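Long-range contacts in particle-associated glycoside hydrolase (Acinetobacter phage Fri1, PDB 6C72), which probably degrades the host's capsular polysaccharide as a trimeric phage tailspike, a glycosidase acting during entry into Acinetobacter baumannii: residues Y276-F287 with T311-F322; P342-F350 with N367-D375. All coordinates share one frame; numbering follows the deposited sequence.

Contact 1: residues Y276-F287 with T311-F322; sequences YCHDVTFKNCTF and TVYNVTLINCVF. With ZN (zinc ion), chain H.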
loop_
_atom_site.group_PDB
_atom_site.type_symbol
_atom_site.label_atom_id
_atom_site.label_comp_id
_atom_site.label_asym_id
_atom_site.label_seq_id
_atom_site.Cartn_x
_atom_site.Cartn_y
_atom_site.Cartn_z
ATOM N N TYR A 276 -0.828 20.555 -11.406
ATOM C CA TYR A 276 -1.849 20.932 -10.426
ATOM C C TYR A 276 -2.889 19.811 -10.429
ATOM O O TYR A 276 -3.761 19.783 -11.303
ATOM C CB TYR A 276 -2.458 22.281 -10.781
ATOM C CG TYR A 276 -3.427 22.916 -9.786
ATOM C CD1 TYR A 276 -3.777 22.296 -8.590
ATOM C CD2 TYR A 276 -4.002 24.152 -10.075
ATOM C CE1 TYR A 276 -4.667 22.892 -7.718
ATOM C CE2 TYR A 276 -4.895 24.757 -9.219
ATOM C CZ TYR A 276 -5.230 24.135 -8.043
ATOM O OH TYR A 276 -6.121 24.768 -7.193
ATOM N N CYS A 277 -2.774 18.886 -9.472
ATOM C CA CYS A 277 -3.617 17.695 -9.430
ATOM C C CYS A 277 -3.268 16.910 -8.176
ATOM O O CYS A 277 -2.232 17.137 -7.546
ATOM C CB CYS A 277 -3.434 16.817 -10.672
ATOM S SG CYS A 277 -1.699 16.340 -11.010
ATOM N N HIS A 278 -4.141 15.972 -7.820
ATOM C CA HIS A 278 -3.806 15.050 -6.746
ATOM C C HIS A 278 -4.432 13.690 -7.026
ATOM O O HIS A 278 -5.322 13.552 -7.870
ATOM C CB HIS A 278 -4.200 15.595 -5.348
ATOM C CG HIS A 278 -5.676 15.726 -5.111
ATOM N ND1 HIS A 278 -6.422 14.745 -4.493
ATOM C CD2 HIS A 278 -6.535 16.744 -5.360
ATOM C CE1 HIS A 278 -7.678 15.138 -4.398
ATOM N NE2 HIS A 278 -7.773 16.348 -4.913
ATOM N N ASP A 279 -3.896 12.677 -6.340
ATOM C CA ASP A 279 -4.340 11.284 -6.418
ATOM C C ASP A 279 -4.268 10.763 -7.857
ATOM O O ASP A 279 -5.268 10.476 -8.510
ATOM C CB ASP A 279 -5.735 11.128 -5.811
ATOM C CG ASP A 279 -5.702 11.131 -4.283
ATOM O OD1 ASP A 279 -5.767 12.215 -3.648
ATOM O OD2 ASP A 279 -5.586 10.027 -3.715
ATOM N N VAL A 280 -3.029 10.621 -8.320
ATOM C CA VAL A 280 -2.725 10.132 -9.655
ATOM C C VAL A 280 -1.912 8.851 -9.544
ATOM O O VAL A 280 -0.984 8.761 -8.733
ATOM C CB VAL A 280 -1.953 11.194 -10.462
ATOM C CG1 VAL A 280 -1.697 10.707 -11.903
ATOM C CG2 VAL A 280 -2.693 12.516 -10.418
ATOM N N THR A 281 -2.254 7.856 -10.358
ATOM C CA THR A 281 -1.539 6.591 -10.332
ATOM C C THR A 281 -1.079 6.214 -11.734
ATOM O O THR A 281 -1.871 6.219 -12.680
ATOM C CB THR A 281 -2.404 5.475 -9.736
ATOM O OG1 THR A 281 -2.695 5.785 -8.371
ATOM C CG2 THR A 281 -1.675 4.143 -9.794
ATOM N N PHE A 282 0.198 5.875 -11.846
ATOM C CA PHE A 282 0.766 5.266 -13.038
ATOM C C PHE A 282 1.155 3.838 -12.688
ATOM O O PHE A 282 1.873 3.615 -11.711
ATOM C CB PHE A 282 1.990 6.044 -13.527
ATOM C CG PHE A 282 1.692 7.459 -13.946
ATOM C CD1 PHE A 282 1.719 8.497 -13.015
ATOM C CD2 PHE A 282 1.407 7.761 -15.272
ATOM C CE1 PHE A 282 1.459 9.816 -13.399
ATOM C CE2 PHE A 282 1.147 9.071 -15.658
ATOM C CZ PHE A 282 1.171 10.100 -14.720
ATOM N N LYS A 283 0.661 2.877 -13.463
ATOM C CA LYS A 283 0.987 1.468 -13.287
ATOM C C LYS A 283 1.475 0.896 -14.609
ATOM O O LYS A 283 0.777 0.999 -15.621
ATOM C CB LYS A 283 -0.220 0.679 -12.790
ATOM C CG LYS A 283 0.103 -0.766 -12.442
ATOM C CD LYS A 283 -1.155 -1.613 -12.514
ATOM C CE LYS A 283 -1.947 -1.542 -11.219
ATOM N NZ LYS A 283 -1.427 -2.548 -10.220
ATOM N N ASN A 284 2.670 0.298 -14.597
ATOM C CA ASN A 284 3.261 -0.321 -15.789
ATOM C C ASN A 284 3.296 0.664 -16.956
ATOM O O ASN A 284 2.920 0.340 -18.088
ATOM C CB ASN A 284 2.534 -1.614 -16.173
ATOM C CG ASN A 284 3.332 -2.468 -17.165
ATOM O OD1 ASN A 284 4.569 -2.517 -17.119
ATOM N ND2 ASN A 284 2.620 -3.146 -18.074
ATOM N N CYS A 285 3.681 1.900 -16.661
ATOM C CA CYS A 285 3.884 2.922 -17.675
ATOM C C CYS A 285 5.372 3.198 -17.794
ATOM O O CYS A 285 6.132 2.914 -16.879
ATOM C CB CYS A 285 3.132 4.210 -17.316
ATOM S SG CYS A 285 1.342 3.981 -17.185
ATOM N N THR A 286 5.799 3.761 -18.919
ATOM C CA THR A 286 7.195 4.140 -19.077
ATOM C C THR A 286 7.295 5.614 -19.432
ATOM O O THR A 286 6.339 6.218 -19.924
ATOM C CB THR A 286 7.924 3.303 -20.149
ATOM O OG1 THR A 286 7.524 3.718 -21.461
ATOM C CG2 THR A 286 7.655 1.806 -19.979
ATOM N N PHE A 287 8.445 6.202 -19.117
ATOM C CA PHE A 287 8.759 7.589 -19.449
ATOM C C PHE A 287 10.159 7.588 -20.049
ATOM O O PHE A 287 11.133 7.300 -19.343
ATOM C CB PHE A 287 8.678 8.496 -18.213
ATOM C CG PHE A 287 7.372 8.385 -17.447
ATOM C CD1 PHE A 287 7.186 7.390 -16.492
ATOM C CD2 PHE A 287 6.333 9.279 -17.690
ATOM C CE1 PHE A 287 6.000 7.281 -15.790
ATOM C CE2 PHE A 287 5.138 9.189 -16.990
ATOM C CZ PHE A 287 4.969 8.185 -16.034
ATOM N N THR A 311 -0.626 22.904 -7.092
ATOM C CA THR A 311 -0.128 21.983 -6.090
ATOM C C THR A 311 -0.314 20.566 -6.615
ATOM O O THR A 311 -1.266 20.293 -7.356
ATOM C CB THR A 311 -0.834 22.181 -4.734
ATOM O OG1 THR A 311 -0.205 21.344 -3.753
ATOM C CG2 THR A 311 -2.310 21.826 -4.814
ATOM N N VAL A 312 0.630 19.684 -6.274
ATOM C CA VAL A 312 0.580 18.280 -6.674
ATOM C C VAL A 312 0.896 17.414 -5.472
ATOM O O VAL A 312 1.887 17.651 -4.778
ATOM C CB VAL A 312 1.550 17.948 -7.820
ATOM C CG1 VAL A 312 1.491 16.454 -8.099
ATOM C CG2 VAL A 312 1.163 18.724 -9.060
ATOM N N TYR A 313 0.057 16.415 -5.225
ATOM C CA TYR A 313 0.292 15.524 -4.105
ATOM C C TYR A 313 -0.480 14.236 -4.345
ATOM O O TYR A 313 -1.375 14.186 -5.186
ATOM C CB TYR A 313 -0.092 16.184 -2.767
ATOM C CG TYR A 313 -1.485 16.769 -2.707
ATOM C CD1 TYR A 313 -1.759 18.025 -3.241
ATOM C CD2 TYR A 313 -2.529 16.066 -2.106
ATOM C CE1 TYR A 313 -3.025 18.559 -3.191
ATOM C CE2 TYR A 313 -3.805 16.601 -2.050
ATOM C CZ TYR A 313 -4.046 17.849 -2.598
ATOM O OH TYR A 313 -5.319 18.390 -2.555
ATOM N N ASN A 314 -0.105 13.185 -3.607
ATOM C CA ASN A 314 -0.732 11.862 -3.702
ATOM C C ASN A 314 -0.547 11.277 -5.107
ATOM O O ASN A 314 -1.483 11.138 -5.886
ATOM C CB ASN A 314 -2.225 11.929 -3.319
ATOM C CG ASN A 314 -2.468 12.570 -1.932
ATOM O OD1 ASN A 314 -1.546 12.698 -1.123
ATOM N ND2 ASN A 314 -3.722 12.921 -1.642
ATOM N N VAL A 315 0.700 10.924 -5.411
ATOM C CA VAL A 315 1.063 10.348 -6.697
ATOM C C VAL A 315 1.756 9.020 -6.452
ATOM O O VAL A 315 2.674 8.938 -5.626
ATOM C CB VAL A 315 1.970 11.285 -7.513
ATOM C CG1 VAL A 315 2.292 10.664 -8.874
ATOM C CG2 VAL A 315 1.307 12.663 -7.667
ATOM N N THR A 316 1.320 7.983 -7.157
ATOM C CA THR A 316 1.907 6.663 -7.002
ATOM C C THR A 316 2.349 6.148 -8.361
ATOM O O THR A 316 1.538 6.046 -9.289
ATOM C CB THR A 316 0.922 5.699 -6.339
ATOM O OG1 THR A 316 0.489 6.254 -5.092
ATOM C CG2 THR A 316 1.578 4.361 -6.063
ATOM N N LEU A 317 3.623 5.794 -8.460
ATOM C CA LEU A 317 4.201 5.211 -9.663
ATOM C C LEU A 317 4.627 3.774 -9.337
ATOM O O LEU A 317 5.582 3.557 -8.579
ATOM C CB LEU A 317 5.372 6.065 -10.136
ATOM C CG LEU A 317 4.940 7.516 -10.366
ATOM C CD1 LEU A 317 5.554 8.488 -9.343
ATOM C CD2 LEU A 317 5.215 7.967 -11.802
ATOM N N ILE A 318 3.909 2.802 -9.898
ATOM C CA ILE A 318 4.100 1.385 -9.607
ATOM C C ILE A 318 4.617 0.710 -10.869
ATOM O O ILE A 318 3.982 0.798 -11.930
ATOM C CB ILE A 318 2.795 0.711 -9.157
ATOM C CG1 ILE A 318 2.037 1.593 -8.169
ATOM C CG2 ILE A 318 3.073 -0.661 -8.569
ATOM C CD1 ILE A 318 0.555 1.211 -8.004
ATOM N N ASN A 319 5.757 0.027 -10.754
ATOM C CA ASN A 319 6.300 -0.785 -11.847
ATOM C C ASN A 319 6.435 0.045 -13.125
ATOM O O ASN A 319 6.071 -0.388 -14.217
ATOM C CB ASN A 319 5.440 -2.034 -12.069
ATOM C CG ASN A 319 6.059 -3.004 -13.050
ATOM O OD1 ASN A 319 7.275 -3.014 -13.248
ATOM N ND2 ASN A 319 5.228 -3.824 -13.676
ATOM N N CYS A 320 6.950 1.258 -12.983
ATOM C CA CYS A 320 7.173 2.151 -14.109
ATOM C C CYS A 320 8.654 2.184 -14.449
ATOM O O CYS A 320 9.504 1.819 -13.635
ATOM C CB CYS A 320 6.671 3.571 -13.792
ATOM S SG CYS A 320 4.868 3.670 -13.613
ATOM N N VAL A 321 8.955 2.603 -15.674
ATOM C CA VAL A 321 10.323 2.756 -16.153
ATOM C C VAL A 321 10.565 4.227 -16.463
ATOM O O VAL A 321 9.767 4.860 -17.165
ATOM C CB VAL A 321 10.603 1.889 -17.397
ATOM C CG1 VAL A 321 11.999 2.209 -17.961
ATOM C CG2 VAL A 321 10.471 0.402 -17.068
ATOM N N PHE A 322 11.646 4.771 -15.922
ATOM C CA PHE A 322 12.151 6.082 -16.278
ATOM C C PHE A 322 13.492 5.866 -16.956
ATOM O O PHE A 322 14.408 5.307 -16.349
ATOM C CB PHE A 322 12.299 6.973 -15.049
ATOM C CG PHE A 322 11.057 7.061 -14.220
ATOM C CD1 PHE A 322 10.073 8.001 -14.520
ATOM C CD2 PHE A 322 10.878 6.226 -13.125
ATOM C CE1 PHE A 322 8.917 8.088 -13.757
ATOM C CE2 PHE A 322 9.725 6.313 -12.342
ATOM C CZ PHE A 322 8.738 7.246 -12.663
HETATM ZN ZN ZN H . -9.500 17.427 -5.097
HETATM O O HOH W 1 -1.520 7.882 -5.957
HETATM O O HOH W 2 6.843 -1.111 -16.673
HETATM O O HOH W 3 6.485 -4.545 -16.302
HETATM O O HOH W 4 -8.859 19.091 -6.191
HETATM O O HOH W 5 -9.617 18.045 -2.923
HETATM O O HOH W 6 -11.284 18.868 -4.893
HETATM O O HOH W 7 -11.108 15.829 -5.367
#
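Phe282 and Leu317 sit side by side in the core of a parallel beta-helix, where strands 280-283 and 312-318 lie on neighbouring coils with axes only 6° apart. Leu317 reaches across with one methyl, CD2, which lies 3.7 Å from Phe282 CD1 and also touches the Phe287 ring. Past the next turn of the same two coils, the Phe287 and Phe322 rings run nearly parallel but slid apart, CD1 of Phe287 meeting CE1 of Phe322 at 3.3 Å; Phe355 stacks on Phe322. Between coils the backbones are laced in parallel register, with Ile318 N bonding almost straight to Phe282 O at 2.8 Å.

The opposite face of this ladder is more polar: a water bridges Val280 O and Thr316 OG1. At the turn after the strands the Asn284 and Asn319 amides lie side by side, planes 13° apart; one water bridges Asn284 OD1 to Asn319 ND2, another joins that OD1 to the backbone Asn319 O, while Asn284 ND2 bonds Asn261 and Asn319 OD1 bonds Arg354. At the other end, next to the corner at Asp279, chi1 of 67° lays His278 beside Tyr313, with CB over the centre of the tyrosine ring. Asp279 OD1 takes two bonds: His278 ND1 at 2.7 Å, in the imidazole plane, and Asn314 ND2 at 3.0 Å, from above the carboxylate plane; the first holds the imidazole's rotation. Asn314 OD1 takes Asn347 ND2 of the next coil, and Asp279 OD2 turns to Asn352 of a neighbouring subunit. His278 NE2 binds a zinc ion at 2.0 Å, alongside four waters.

Contact 2: residues P342-F350 with N367-D375; sequences PTGSPNVKF and NGWKDCIVD. With ZN (zinc ion), chain N.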
loop_
_atom_site.group_PDB
_atom_site.type_symbol
_atom_site.label_atom_id
_atom_site.label_comp_id
_atom_site.label_asym_id
_atom_site.label_seq_id
_atom_site.Cartn_x
_atom_site.Cartn_y
_atom_site.Cartn_z
ATOM N N PRO A 342 -1.622 20.337 0.983
ATOM C CA PRO A 342 -2.393 20.458 2.234
ATOM C C PRO A 342 -1.681 19.907 3.461
ATOM O O PRO A 342 -1.852 20.458 4.559
ATOM C CB PRO A 342 -3.673 19.672 1.937
ATOM C CG PRO A 342 -3.295 18.735 0.789
ATOM C CD PRO A 342 -2.306 19.509 -0.023
ATOM N N THR A 343 -0.898 18.841 3.330
ATOM C CA THR A 343 -0.216 18.292 4.496
ATOM C C THR A 343 1.262 18.639 4.558
ATOM O O THR A 343 1.895 18.382 5.585
ATOM C CB THR A 343 -0.361 16.768 4.557
ATOM O OG1 THR A 343 0.471 16.174 3.550
ATOM C CG2 THR A 343 -1.818 16.345 4.381
ATOM N N GLY A 344 1.817 19.264 3.537
ATOM C CA GLY A 344 3.235 19.535 3.541
ATOM C C GLY A 344 4.097 18.432 2.970
ATOM O O GLY A 344 5.309 18.632 2.824
ATOM N N SER A 345 3.509 17.276 2.643
ATOM C CA SER A 345 4.190 16.214 1.936
ATOM C C SER A 345 3.591 16.069 0.541
ATOM O O SER A 345 2.371 16.191 0.378
ATOM C CB SER A 345 4.076 14.881 2.687
ATOM O OG SER A 345 4.568 13.803 1.917
ATOM N N PRO A 346 4.411 15.892 -0.496
ATOM C CA PRO A 346 3.843 15.580 -1.813
ATOM C C PRO A 346 3.285 14.163 -1.883
ATOM O O PRO A 346 2.532 13.858 -2.817
ATOM C CB PRO A 346 5.034 15.766 -2.758
ATOM C CG PRO A 346 6.224 15.384 -1.888
ATOM C CD PRO A 346 5.884 15.845 -0.491
ATOM N N ASN A 347 3.610 13.307 -0.907
ATOM C CA ASN A 347 3.092 11.943 -0.835
ATOM C C ASN A 347 3.240 11.246 -2.186
ATOM O O ASN A 347 2.279 10.744 -2.777
ATOM C CB ASN A 347 1.646 11.948 -0.352
ATOM C CG ASN A 347 1.138 10.569 -0.017
ATOM O OD1 ASN A 347 1.920 9.643 0.260
ATOM N ND2 ASN A 347 -0.182 10.414 -0.050
ATOM N N VAL A 348 4.469 11.305 -2.697
ATOM C CA VAL A 348 4.872 10.715 -3.964
ATOM C C VAL A 348 5.631 9.431 -3.667
ATOM O O VAL A 348 6.602 9.443 -2.907
ATOM C CB VAL A 348 5.758 11.689 -4.749
ATOM C CG1 VAL A 348 6.302 11.016 -5.997
ATOM C CG2 VAL A 348 5.001 12.956 -5.054
ATOM N N LYS A 349 5.212 8.332 -4.266
ATOM C CA LYS A 349 5.812 7.037 -3.990
ATOM C C LYS A 349 6.343 6.433 -5.275
ATOM O O LYS A 349 5.625 6.371 -6.281
ATOM C CB LYS A 349 4.804 6.088 -3.356
ATOM C CG LYS A 349 4.205 6.578 -2.062
ATOM C CD LYS A 349 3.238 5.530 -1.578
ATOM C CE LYS A 349 2.682 5.837 -0.194
ATOM N NZ LYS A 349 1.457 6.643 -0.314
ATOM N N PHE A 350 7.593 5.977 -5.234
ATOM C CA PHE A 350 8.194 5.215 -6.324
ATOM C C PHE A 350 8.306 3.771 -5.856
ATOM O O PHE A 350 9.107 3.459 -4.963
ATOM C CB PHE A 350 9.550 5.788 -6.725
ATOM C CG PHE A 350 9.485 7.202 -7.261
ATOM C CD1 PHE A 350 9.194 7.444 -8.607
ATOM C CD2 PHE A 350 9.741 8.277 -6.444
ATOM C CE1 PHE A 350 9.146 8.728 -9.119
ATOM C CE2 PHE A 350 9.683 9.578 -6.953
ATOM C CZ PHE A 350 9.391 9.796 -8.301
ATOM N N ASN A 367 11.001 23.873 0.512
ATOM C CA ASN A 367 10.773 23.781 1.942
ATOM C C ASN A 367 10.979 22.364 2.464
ATOM O O ASN A 367 10.399 21.997 3.490
ATOM C CB ASN A 367 9.371 24.292 2.277
ATOM C CG ASN A 367 9.246 25.810 2.126
ATOM O OD1 ASN A 367 10.189 26.557 2.410
ATOM N ND2 ASN A 367 8.071 26.272 1.690
ATOM N N GLY A 368 11.793 21.560 1.773
ATOM C CA GLY A 368 12.088 20.199 2.189
ATOM C C GLY A 368 11.092 19.164 1.701
ATOM O O GLY A 368 9.891 19.432 1.643
ATOM N N TRP A 369 11.579 17.962 1.376
ATOM C CA TRP A 369 10.745 16.866 0.888
ATOM C C TRP A 369 10.407 15.960 2.074
ATOM O O TRP A 369 11.276 15.247 2.585
ATOM C CB TRP A 369 11.474 16.105 -0.219
ATOM C CG TRP A 369 10.688 14.991 -0.902
ATOM C CD1 TRP A 369 9.470 14.482 -0.535
ATOM C CD2 TRP A 369 11.091 14.254 -2.066
ATOM N NE1 TRP A 369 9.094 13.487 -1.402
ATOM C CE2 TRP A 369 10.072 13.327 -2.348
ATOM C CE3 TRP A 369 12.220 14.290 -2.898
ATOM C CZ2 TRP A 369 10.149 12.438 -3.421
ATOM C CZ3 TRP A 369 12.296 13.411 -3.960
ATOM C CH2 TRP A 369 11.265 12.500 -4.219
ATOM N N LYS A 370 9.160 16.024 2.532
ATOM C CA LYS A 370 8.700 15.236 3.667
ATOM C C LYS A 370 8.115 13.913 3.176
ATOM O O LYS A 370 7.341 13.886 2.212
ATOM C CB LYS A 370 7.664 16.020 4.493
ATOM C CG LYS A 370 7.108 15.233 5.704
ATOM C CD LYS A 370 6.282 16.088 6.733
ATOM C CE LYS A 370 4.961 16.618 6.126
ATOM N NZ LYS A 370 4.051 17.316 7.100
ATOM N N ASP A 371 8.516 12.818 3.828
ATOM C CA ASP A 371 8.034 11.459 3.563
ATOM C C ASP A 371 8.264 11.030 2.106
ATOM O O ASP A 371 7.356 10.586 1.408
ATOM C CB ASP A 371 6.556 11.309 3.935
ATOM C CG ASP A 371 6.169 9.850 4.195
ATOM O OD1 ASP A 371 7.072 9.032 4.537
ATOM O OD2 ASP A 371 4.984 9.501 3.985
ATOM N N CYS A 372 9.517 11.121 1.680
ATOM C CA CYS A 372 9.943 10.584 0.390
ATOM C C CYS A 372 10.025 9.052 0.436
ATOM O O CYS A 372 10.680 8.484 1.315
ATOM C CB CYS A 372 11.299 11.185 0.031
ATOM S SG CYS A 372 12.219 10.344 -1.249
ATOM N N ILE A 373 9.371 8.384 -0.522
ATOM C CA ILE A 373 9.249 6.925 -0.538
ATOM C C ILE A 373 9.847 6.370 -1.832
ATOM O O ILE A 373 9.309 6.601 -2.926
ATOM C CB ILE A 373 7.783 6.483 -0.397
ATOM C CG1 ILE A 373 7.217 6.873 0.978
ATOM C CG2 ILE A 373 7.657 4.983 -0.642
ATOM C CD1 ILE A 373 7.844 6.149 2.125
ATOM N N VAL A 374 10.909 5.585 -1.702
ATOM C CA VAL A 374 11.512 4.855 -2.813
ATOM C C VAL A 374 11.694 3.407 -2.356
ATOM O O VAL A 374 12.489 3.134 -1.445
ATOM C CB VAL A 374 12.855 5.451 -3.250
ATOM C CG1 VAL A 374 13.416 4.640 -4.445
ATOM C CG2 VAL A 374 12.724 6.943 -3.561
ATOM N N ASP A 375 10.962 2.480 -2.972
ATOM C CA ASP A 375 10.949 1.106 -2.488
ATOM C C ASP A 375 10.991 0.118 -3.647
ATOM O O ASP A 375 10.205 0.231 -4.593
ATOM C CB ASP A 375 9.710 0.865 -1.621
ATOM C CG ASP A 375 9.641 -0.536 -1.089
ATOM O OD1 ASP A 375 10.304 -0.807 -0.061
ATOM O OD2 ASP A 375 8.932 -1.371 -1.699
HETATM ZN ZN ZN N . 4.203 7.507 5.034
HETATM O O HOH W 8 7.461 18.039 1.463
HETATM O O HOH W 9 3.215 11.270 2.805
HETATM O O HOH W 10 4.542 9.037 0.759
HETATM O O HOH W 11 6.881 11.773 -1.002
HETATM O O HOH W 12 6.046 6.384 5.272
HETATM O O HOH W 13 4.291 7.346 3.077
HETATM O O HOH W 14 2.684 8.472 4.065
HETATM O O HOH W 15 3.659 5.539 5.394
HETATM O O HOH W 16 4.078 7.460 7.507
#
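Lys370 reaches Thr343 and Ser345 turns to meet Lys370, each through its torsions. The lysine leaves its backbone extended and bends once, at chi3 (66°), which swings NZ round to Thr343 O at 2.8 Å; NZ also bonds Gly425 O of a neighbouring subunit. Ser345, its OG trans to its own nitrogen (chi1 171°), places that hydroxyl 2.8 Å from Lys370 O, approaching from above the carbonyl plane. The same OG accepts Asn347 N in an ST turn.

Pro346 crosses Trp369 at about a right angle, its CG 3.5 Å from the indole NE1. That N-H is spent on a water at the edge of the indole, in its plane, and this water also takes Val348 N and donates to Asp371 O. Asp371 OD2 binds a zinc ion at 2.4 Å among five waters. Another water lies within bonding distance of both Asp371 OD2 and Ser345 OG, though it cannot serve all its neighbours at once.

Beyond this corner the coils settle into parallel beta-helix pairing: Phe350 N bonds Ile373 O and Asp375 N bonds Phe350 O, while the Lys349 and Ile373 side chains lie side by side, lysine CG against isoleucine CB. Inside, Phe350 and Trp369 meet edge to edge, and Val334 and Val336 of strand 333-336 and Ile361 of strand 360-363 pack around this apolar side, with strand 312-318 flanking strand 348-351.

Overall arrangement
Both contacts are pairings between successive coils of the parallel beta-helix, and their centres lie 13 Å apart. They come in series along the chain: contact 1 closes at Phe322 before contact 2 opens at Pro342. Strand 312-318 of contact 1 is the direct neighbour of strand 348-351 of contact 2, giving the ladder 280-283, 312-318, 348-351, 372-375. The two join at the corner, where Asn314 N lies 2.8 Å from Pro346 O in a probable hydrogen bond, and Tyr313 packs on Pro342. Each also touches the second subunit, so the same stack of coils builds the helix and contributes to the trimeric tailspike's interface.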